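Local atomic coordinates of agarase (Pseudoalteromonas fuliginea, PDB entry 6XJ9), a protein that probably hydrolyses glycosidic bonds in agarose chains, as a glycoside hydrolase family 50 agarase from a marine bacterium. Residues V355-R360 and S386-H391; T314-Y319 and G392-F397; T220-E225 and P721-A726. All coordinates share one frame; numbering follows the deposited sequence.

Contact 1 of 3, residues V355-R360 and S386-H391; sequences VASQVR and SGPLEH
S357 OG accepts a hydrogen bond from R360 N at 3.1 Å, and P388 leans its ring on that same oxygen. The bond is nearly straight, with an N-H...O angle of 163°. S357 can make it because its OG stands anti to its own backbone N (chi1 170°), turned forward over the first turn of the helix. P388 CG comes to 3.8 Å from S357 OG. P388 CG also lies 3.9 Å from R360 CG, where the arginine chain crosses the ring at about a right angle. L389 fills the space on the alanine side. Its CD2 methyl branch sits 3.7 Å from A356 CB and 3.9 Å from S357 CB. R360 bends at chi2 and chi3, and its guanidinium leaves this contact to bond L316 O, T723 O and S155 O. With an alanine here in place of S357, R360 N would probably lose its capping acceptor and a gap would probably open beside P388 CG. The two segments thus join by side-chain packing of a proline and a leucine from the 386-391 loop against a short helix start. S357 is the N-cap of helix 358-361, and its bond to R360 N is an N-cap bond, typical of a helix start.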
loop_
_atom_site.group_PDB
_atom_site.type_symbol
_atom_site.label_atom_id
_atom_site.label_comp_id
_atom_site.label_asym_id
_atom_site.label_seq_id
_atom_site.Cartn_x
_atom_site.Cartn_y
_atom_site.Cartn_z
ATOM N N VAL A 355 17.562 -38.862 -10.029
ATOM C CA VAL A 355 16.457 -38.329 -9.250
ATOM C C VAL A 355 16.436 -39.027 -7.890
ATOM O O VAL A 355 16.201 -40.231 -7.805
ATOM C CB VAL A 355 15.109 -38.445 -9.988
ATOM C CG1 VAL A 355 14.008 -37.699 -9.246
ATOM C CG2 VAL A 355 15.191 -37.963 -11.431
ATOM N N ALA A 356 16.694 -38.259 -6.824
ATOM C CA ALA A 356 16.638 -38.795 -5.474
ATOM C C ALA A 356 15.266 -38.525 -4.857
ATOM O O ALA A 356 14.790 -39.317 -4.046
ATOM C CB ALA A 356 17.758 -38.238 -4.629
ATOM N N SER A 357 14.634 -37.407 -5.239
ATOM C CA SER A 357 13.272 -37.122 -4.807
ATOM C C SER A 357 12.402 -36.714 -5.992
ATOM O O SER A 357 12.557 -35.614 -6.533
ATOM C CB SER A 357 13.224 -36.068 -3.736
ATOM O OG SER A 357 11.878 -35.667 -3.511
ATOM N N GLN A 358 11.468 -37.605 -6.354
ATOM C CA GLN A 358 10.517 -37.353 -7.425
ATOM C C GLN A 358 9.646 -36.151 -7.067
ATOM O O GLN A 358 9.315 -35.343 -7.937
ATOM C CB GLN A 358 9.664 -38.595 -7.715
ATOM C CG GLN A 358 10.324 -39.578 -8.670
ATOM C CD GLN A 358 10.514 -39.016 -10.060
ATOM O OE1 GLN A 358 9.853 -38.064 -10.473
ATOM N NE2 GLN A 358 11.440 -39.599 -10.801
ATOM N N VAL A 359 9.292 -36.044 -5.779
ATOM C CA VAL A 359 8.428 -34.975 -5.302
ATOM C C VAL A 359 9.124 -33.635 -5.518
ATOM O O VAL A 359 8.487 -32.692 -5.985
ATOM C CB VAL A 359 7.979 -35.182 -3.839
ATOM C CG1 VAL A 359 7.287 -33.957 -3.267
ATOM C CG2 VAL A 359 7.064 -36.393 -3.711
ATOM N N ARG A 360 10.423 -33.563 -5.201
ATOM C CA ARG A 360 11.181 -32.332 -5.409
ATOM C C ARG A 360 11.297 -32.018 -6.901
ATOM O O ARG A 360 11.071 -30.884 -7.311
ATOM C CB ARG A 360 12.565 -32.370 -4.753
ATOM C CG ARG A 360 12.558 -32.441 -3.231
ATOM C CD ARG A 360 11.991 -31.217 -2.527
ATOM N NE ARG A 360 12.704 -29.987 -2.853
ATOM C CZ ARG A 360 12.443 -28.792 -2.320
ATOM N NH1 ARG A 360 11.506 -28.651 -1.392
ATOM N NH2 ARG A 360 13.149 -27.743 -2.698
ATOM N N SER A 386 14.550 -31.525 7.509
ATOM C CA SER A 386 13.125 -31.233 7.428
ATOM C C SER A 386 12.620 -31.366 5.994
ATOM O O SER A 386 11.745 -30.616 5.569
ATOM C CB SER A 386 12.791 -29.893 8.021
ATOM O OG SER A 386 13.291 -29.813 9.344
ATOM N N GLY A 387 13.173 -32.344 5.270
ATOM C CA GLY A 387 12.752 -32.623 3.910
ATOM C C GLY A 387 13.020 -34.075 3.527
ATOM O O GLY A 387 13.553 -34.845 4.321
ATOM N N PRO A 388 12.648 -34.492 2.297
ATOM C CA PRO A 388 12.967 -35.837 1.808
ATOM C C PRO A 388 14.444 -36.155 1.552
ATOM O O PRO A 388 14.785 -37.321 1.360
ATOM C CB PRO A 388 12.142 -35.945 0.511
ATOM C CG PRO A 388 11.969 -34.507 0.054
ATOM C CD PRO A 388 11.855 -33.707 1.336
ATOM N N LEU A 389 15.321 -35.139 1.563
ATOM C CA LEU A 389 16.724 -35.357 1.231
ATOM C C LEU A 389 17.633 -34.927 2.379
ATOM O O LEU A 389 17.370 -33.924 3.036
ATOM C CB LEU A 389 17.071 -34.578 -0.043
ATOM C CG LEU A 389 16.230 -34.927 -1.269
ATOM C CD1 LEU A 389 16.505 -33.944 -2.390
ATOM C CD2 LEU A 389 16.511 -36.354 -1.725
ATOM N N GLU A 390 18.727 -35.667 2.580
ATOM C CA GLU A 390 19.713 -35.311 3.591
ATOM C C GLU A 390 20.842 -34.504 2.952
ATOM O O GLU A 390 21.665 -33.901 3.638
ATOM C CB GLU A 390 20.222 -36.555 4.317
ATOM C CG GLU A 390 19.104 -37.361 4.965
ATOM C CD GLU A 390 19.583 -38.499 5.849
ATOM O OE1 GLU A 390 20.309 -39.380 5.344
ATOM O OE2 GLU A 390 19.235 -38.497 7.046
ATOM N N HIS A 391 20.852 -34.500 1.616
ATOM C CA HIS A 391 21.825 -33.800 0.802
ATOM C C HIS A 391 21.331 -33.830 -0.641
ATOM O O HIS A 391 20.492 -34.656 -1.004
ATOM C CB HIS A 391 23.210 -34.463 0.927
ATOM C CG HIS A 391 23.163 -35.955 1.008
ATOM N ND1 HIS A 391 22.820 -36.750 -0.072
ATOM C CD2 HIS A 391 23.413 -36.805 2.031
ATOM C CE1 HIS A 391 22.858 -38.022 0.282
ATOM N NE2 HIS A 391 23.215 -38.082 1.571
#

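Contact 2 of 3, residues T314-Y319 and G392-F397; sequences TTLTGY and GETYSF
E393 lays its carboxylate alongside the root of the Y319 side chain, with OE2 3.3 Å from Y319 CB. The two side chains point the same way, and the ring and carboxylate planes are 30° apart. The glutamate chain is extended, with CG anti to the backbone N (chi1 174°), and it crosses T317 on the way. T317 OG1 donates to E393 OE2 at 2.7 Å, meeting it on the anti side and somewhat out of the carboxylate plane. The same hydroxyl oxygen accepts from Y319 N at 3.1 Å, which makes an ST turn. E393 OE1 is held by Y370 OH and by a salt bridge from R353, which also forms a cation-pi contact with the Y319 ring. The buried acid is therefore gripped at both oxygens, which probably steadies its negative charge. Behind these side chains runs an antiparallel ladder, the central pair of a four-stranded sheet. T315 and Y395 form a hydrogen-bonded pair with two mutual N-H...O bonds. L316 and T394 follow as a non-hydrogen-bonded pair. Further along, T317 N bonds E393 O at 3.2 Å and E393 N bonds Y319 O. A water accepts from G318 N at 2.7 Å and donates to Y319 O and E393 O, bridging the bend to the strand. T317 CG2 packs against Y395 CB at 3.7 Å.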
loop_
_atom_site.group_PDB
_atom_site.type_symbol
_atom_site.label_atom_id
_atom_site.label_comp_id
_atom_site.label_asym_id
_atom_site.label_seq_id
_atom_site.Cartn_x
_atom_site.Cartn_y
_atom_site.Cartn_z
ATOM N N THR A 314 19.210 -20.809 -2.253
ATOM C CA THR A 314 19.226 -22.057 -3.015
ATOM C C THR A 314 18.151 -23.022 -2.517
ATOM O O THR A 314 17.811 -23.033 -1.338
ATOM C CB THR A 314 20.596 -22.751 -3.001
ATOM O OG1 THR A 314 20.739 -23.513 -1.798
ATOM C CG2 THR A 314 21.762 -21.804 -3.178
ATOM N N THR A 315 17.634 -23.850 -3.428
ATOM C CA THR A 315 16.601 -24.820 -3.093
ATOM C C THR A 315 16.983 -26.190 -3.654
ATOM O O THR A 315 17.624 -26.293 -4.702
ATOM C CB THR A 315 15.219 -24.321 -3.545
ATOM O OG1 THR A 315 14.206 -25.108 -2.911
ATOM C CG2 THR A 315 15.038 -24.323 -5.051
ATOM N N LEU A 316 16.578 -27.249 -2.951
ATOM C CA LEU A 316 16.831 -28.608 -3.400
ATOM C C LEU A 316 15.970 -28.928 -4.626
ATOM O O LEU A 316 14.763 -28.712 -4.613
ATOM C CB LEU A 316 16.567 -29.567 -2.236
ATOM C CG LEU A 316 17.585 -29.466 -1.101
ATOM C CD1 LEU A 316 17.039 -30.077 0.182
ATOM C CD2 LEU A 316 18.902 -30.110 -1.498
ATOM N N THR A 317 16.617 -29.453 -5.672
ATOM C CA THR A 317 16.007 -29.709 -6.969
ATOM C C THR A 317 15.432 -31.119 -7.018
ATOM O O THR A 317 14.610 -31.418 -7.882
ATOM C CB THR A 317 17.044 -29.628 -8.100
ATOM O OG1 THR A 317 18.041 -30.619 -7.835
ATOM C CG2 THR A 317 17.690 -28.265 -8.214
ATOM N N GLY A 318 15.896 -31.988 -6.113
ATOM C CA GLY A 318 15.474 -33.383 -6.115
ATOM C C GLY A 318 16.496 -34.296 -6.792
ATOM O O GLY A 318 16.346 -35.516 -6.799
ATOM N N TYR A 319 17.537 -33.693 -7.378
ATOM C CA TYR A 319 18.596 -34.463 -8.000
ATOM C C TYR A 319 19.696 -34.717 -6.974
ATOM O O TYR A 319 19.823 -33.981 -5.997
ATOM C CB TYR A 319 19.085 -33.766 -9.272
ATOM C CG TYR A 319 18.080 -33.735 -10.397
ATOM C CD1 TYR A 319 17.086 -32.773 -10.447
ATOM C CD2 TYR A 319 18.116 -34.678 -11.416
ATOM C CE1 TYR A 319 16.157 -32.741 -11.477
ATOM C CE2 TYR A 319 17.208 -34.649 -12.464
ATOM C CZ TYR A 319 16.222 -33.680 -12.492
ATOM O OH TYR A 319 15.311 -33.655 -13.509
ATOM N N GLY A 392 21.860 -32.931 -1.467
ATOM C CA GLY A 392 21.507 -32.973 -2.872
ATOM C C GLY A 392 21.823 -31.675 -3.598
ATOM O O GLY A 392 22.261 -30.687 -3.003
ATOM N N GLU A 393 21.581 -31.729 -4.905
ATOM C CA GLU A 393 21.717 -30.620 -5.825
ATOM C C GLU A 393 20.789 -29.491 -5.398
ATOM O O GLU A 393 19.676 -29.728 -4.924
ATOM C CB GLU A 393 21.342 -31.132 -7.215
ATOM C CG GLU A 393 21.292 -30.057 -8.273
ATOM C CD GLU A 393 20.914 -30.644 -9.617
ATOM O OE1 GLU A 393 21.813 -31.178 -10.286
ATOM O OE2 GLU A 393 19.714 -30.592 -9.964
ATOM N N THR A 394 21.270 -28.254 -5.572
ATOM C CA THR A 394 20.419 -27.098 -5.351
ATOM C C THR A 394 20.397 -26.277 -6.633
ATOM O O THR A 394 21.265 -26.445 -7.486
ATOM C CB THR A 394 20.902 -26.292 -4.136
ATOM O OG1 THR A 394 22.138 -25.701 -4.530
ATOM C CG2 THR A 394 21.119 -27.146 -2.901
ATOM N N TYR A 395 19.397 -25.406 -6.763
ATOM C CA TYR A 395 19.419 -24.371 -7.784
ATOM C C TYR A 395 19.076 -23.038 -7.129
ATOM O O TYR A 395 18.333 -23.023 -6.158
ATOM C CB TYR A 395 18.467 -24.692 -8.938
ATOM C CG TYR A 395 18.737 -23.844 -10.155
ATOM C CD1 TYR A 395 19.931 -23.948 -10.861
ATOM C CD2 TYR A 395 17.811 -22.914 -10.584
ATOM C CE1 TYR A 395 20.196 -23.148 -11.962
ATOM C CE2 TYR A 395 18.043 -22.127 -11.703
ATOM C CZ TYR A 395 19.239 -22.242 -12.389
ATOM O OH TYR A 395 19.443 -21.439 -13.468
ATOM N N SER A 396 19.637 -21.944 -7.662
ATOM C CA SER A 396 19.321 -20.598 -7.198
ATOM C C SER A 396 18.607 -19.789 -8.284
ATOM O O SER A 396 19.247 -19.257 -9.189
ATOM C CB SER A 396 20.553 -19.887 -6.716
ATOM O OG SER A 396 20.208 -18.587 -6.252
ATOM N N PHE A 397 17.277 -19.664 -8.172
ATOM C CA PHE A 397 16.529 -18.893 -9.154
ATOM C C PHE A 397 16.847 -17.404 -9.015
ATOM O O PHE A 397 16.826 -16.671 -10.009
ATOM C CB PHE A 397 15.030 -19.206 -9.096
ATOM C CG PHE A 397 14.644 -20.593 -9.553
ATOM C CD1 PHE A 397 14.458 -20.873 -10.901
ATOM C CD2 PHE A 397 14.457 -21.614 -8.634
ATOM C CE1 PHE A 397 14.113 -22.153 -11.313
ATOM C CE2 PHE A 397 14.104 -22.894 -9.043
ATOM C CZ PHE A 397 13.925 -23.160 -10.383
HETATM O O HOH W 1 18.185 -32.069 -4.593
#

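Contact 3 of 3, residues T220-E225 and P721-A726; sequences TKIVDE and PITGRA
V223 and I722 both hold CG1 anti to the backbone N, with chi1 of -169° and -175°, and this aims their CG2 methyls at one another. I722 and T723 are the two middle residues of a type I beta turn that runs from P721 to G724. The turn is closed by G724 N bonding P721 O at 3.1 Å. V223 CG2 lies beside its own backbone N, while I722 CG2 falls between its backbone N and carbonyl carbon. The methyls meet with V223 CG2 3.8 Å from I722 CG2. I722 CG2 also reaches V223 CG1 at 4.1 Å, so it touches both branches of the valine. The valine and isoleucine side chains run antiparallel past one another. The turn follows strand 709-714 of the sheet that also holds strand 299-305, which is consistent with the (beta/alpha)8 barrel of family 50 agarases. The 220-225 loop follows strand 199-210, part of the agarase CBM-like region. The contact thus sets a loop leaving the CBM-like strands against a turn on the side of the probable barrel, mainly through methyl groups. T723 brings its CG2 methyl to the loop as well and crosses V223 at a slant. The modelled spacing of their methyls is doubtful and carries no weight. The hydroxyl of T723 is hydrogen-bonded to T315 OG1. On the loop side, V223 pairs its backbone with L363 and E365, and I222 packs on L363. I222 makes the looser end of the contact. Its CD1 stands 4.3 Å from T723 CG2, and its carbonyl O stands 4.4 Å from I722 CD1.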
loop_
_atom_site.group_PDB
_atom_site.type_symbol
_atom_site.label_atom_id
_atom_site.label_comp_id
_atom_site.label_asym_id
_atom_site.label_seq_id
_atom_site.Cartn_x
_atom_site.Cartn_y
_atom_site.Cartn_z
ATOM N N THR A 220 2.729 -29.982 -7.971
ATOM C CA THR A 220 3.172 -30.184 -9.344
ATOM C C THR A 220 3.287 -28.830 -10.028
ATOM O O THR A 220 2.306 -28.084 -10.104
ATOM C CB THR A 220 2.223 -31.121 -10.106
ATOM O OG1 THR A 220 2.269 -32.368 -9.418
ATOM C CG2 THR A 220 2.618 -31.325 -11.552
ATOM N N LYS A 221 4.514 -28.526 -10.471
ATOM C CA LYS A 221 4.829 -27.371 -11.296
ATOM C C LYS A 221 4.325 -26.087 -10.640
ATOM O O LYS A 221 3.639 -25.277 -11.271
ATOM C CB LYS A 221 4.337 -27.608 -12.729
ATOM C CG LYS A 221 4.988 -28.804 -13.412
ATOM C CD LYS A 221 5.048 -28.693 -14.919
ATOM C CE LYS A 221 3.767 -29.113 -15.597
ATOM N NZ LYS A 221 3.808 -28.807 -17.050
ATOM N N ILE A 222 4.716 -25.905 -9.368
ATOM C CA ILE A 222 4.315 -24.749 -8.581
ATOM C C ILE A 222 5.316 -23.605 -8.755
ATOM O O ILE A 222 5.033 -22.477 -8.362
ATOM C CB ILE A 222 4.101 -25.140 -7.100
ATOM C CG1 ILE A 222 5.345 -25.779 -6.478
ATOM C CG2 ILE A 222 2.883 -26.047 -6.982
ATOM C CD1 ILE A 222 5.265 -25.972 -4.961
ATOM N N VAL A 223 6.473 -23.900 -9.359
ATOM C CA VAL A 223 7.526 -22.917 -9.601
ATOM C C VAL A 223 7.677 -22.685 -11.108
ATOM O O VAL A 223 7.695 -23.647 -11.875
ATOM C CB VAL A 223 8.856 -23.388 -8.979
ATOM C CG1 VAL A 223 9.899 -22.285 -8.963
ATOM C CG2 VAL A 223 8.660 -23.932 -7.572
ATOM N N ASP A 224 7.774 -21.413 -11.530
ATOM C CA ASP A 224 8.035 -21.081 -12.932
ATOM C C ASP A 224 9.538 -20.923 -13.151
ATOM O O ASP A 224 10.329 -21.221 -12.257
ATOM C CB ASP A 224 7.217 -19.886 -13.431
ATOM C CG ASP A 224 7.674 -18.537 -12.889
ATOM O OD1 ASP A 224 8.802 -18.455 -12.372
ATOM O OD2 ASP A 224 6.898 -17.581 -12.974
ATOM N N GLU A 225 9.928 -20.448 -14.344
ATOM C CA GLU A 225 11.333 -20.430 -14.723
ATOM C C GLU A 225 12.072 -19.305 -13.998
ATOM O O GLU A 225 13.301 -19.270 -14.033
ATOM C CB GLU A 225 11.509 -20.320 -16.244
ATOM C CG GLU A 225 11.193 -18.942 -16.800
ATOM C CD GLU A 225 9.752 -18.755 -17.243
ATOM O OE1 GLU A 225 8.861 -19.409 -16.646
ATOM O OE2 GLU A 225 9.517 -17.960 -18.192
ATOM N N PRO A 721 13.484 -19.069 -1.106
ATOM C CA PRO A 721 12.900 -19.814 -2.221
ATOM C C PRO A 721 11.487 -20.264 -1.877
ATOM O O PRO A 721 11.196 -20.604 -0.728
ATOM C CB PRO A 721 13.833 -21.015 -2.387
ATOM C CG PRO A 721 15.173 -20.471 -1.909
ATOM C CD PRO A 721 14.828 -19.550 -0.753
ATOM N N ILE A 722 10.615 -20.253 -2.886
ATOM C CA ILE A 722 9.230 -20.641 -2.678
ATOM C C ILE A 722 9.155 -22.111 -2.268
ATOM O O ILE A 722 8.220 -22.500 -1.574
ATOM C CB ILE A 722 8.367 -20.305 -3.916
ATOM C CG1 ILE A 722 6.881 -20.595 -3.693
ATOM C CG2 ILE A 722 8.900 -20.991 -5.159
ATOM C CD1 ILE A 722 5.977 -20.111 -4.815
ATOM N N THR A 723 10.157 -22.909 -2.672
ATOM C CA THR A 723 10.184 -24.336 -2.392
ATOM C C THR A 723 11.136 -24.670 -1.243
ATOM O O THR A 723 11.534 -25.824 -1.060
ATOM C CB THR A 723 10.551 -25.112 -3.658
ATOM O OG1 THR A 723 11.717 -24.444 -4.136
ATOM C CG2 THR A 723 9.451 -25.069 -4.698
ATOM N N GLY A 724 11.495 -23.648 -0.465
ATOM C CA GLY A 724 12.281 -23.857 0.737
ATOM C C GLY A 724 13.760 -23.584 0.495
ATOM O O GLY A 724 14.321 -24.022 -0.503
ATOM N N ARG A 725 14.380 -22.828 1.405
ATOM C CA ARG A 725 15.832 -22.790 1.426
ATOM C C ARG A 725 16.345 -24.210 1.686
ATOM O O ARG A 725 15.725 -24.952 2.443
ATOM C CB ARG A 725 16.342 -21.742 2.417
ATOM C CG ARG A 725 16.236 -22.162 3.872
ATOM C CD ARG A 725 16.753 -21.079 4.785
ATOM N NE ARG A 725 16.812 -21.531 6.167
ATOM C CZ ARG A 725 17.155 -20.745 7.179
ATOM N NH1 ARG A 725 17.461 -19.476 6.958
ATOM N NH2 ARG A 725 17.188 -21.224 8.406
ATOM N N ALA A 726 17.460 -24.566 1.030
ATOM C CA ALA A 726 18.050 -25.899 1.016
ATOM C C ALA A 726 18.262 -26.474 2.420
ATOM O O ALA A 726 18.023 -27.661 2.647
ATOM C CB ALA A 726 19.350 -25.864 0.244
#

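The three contacts cluster on one side of the chain's centre. The centres of contacts 2 and 3 are about 9 Å apart, those of 1 and 2 about 10 Å, and those of 1 and 3 about 13 Å. Along the chain they enclose one another: contact 3 spans contact 2, which spans contact 1. Segment 386-391 runs straight into 392-397. Contact 2 forms the middle of a four-stranded antiparallel sheet, and strand 354-355 at its edge leads into contact 1. R360 reaches from contact 1 into both others, and T315 ties contact 2 to the turn of contact 3. Chain parts far apart in sequence thus meet between the CBM-like strands and the probable barrel.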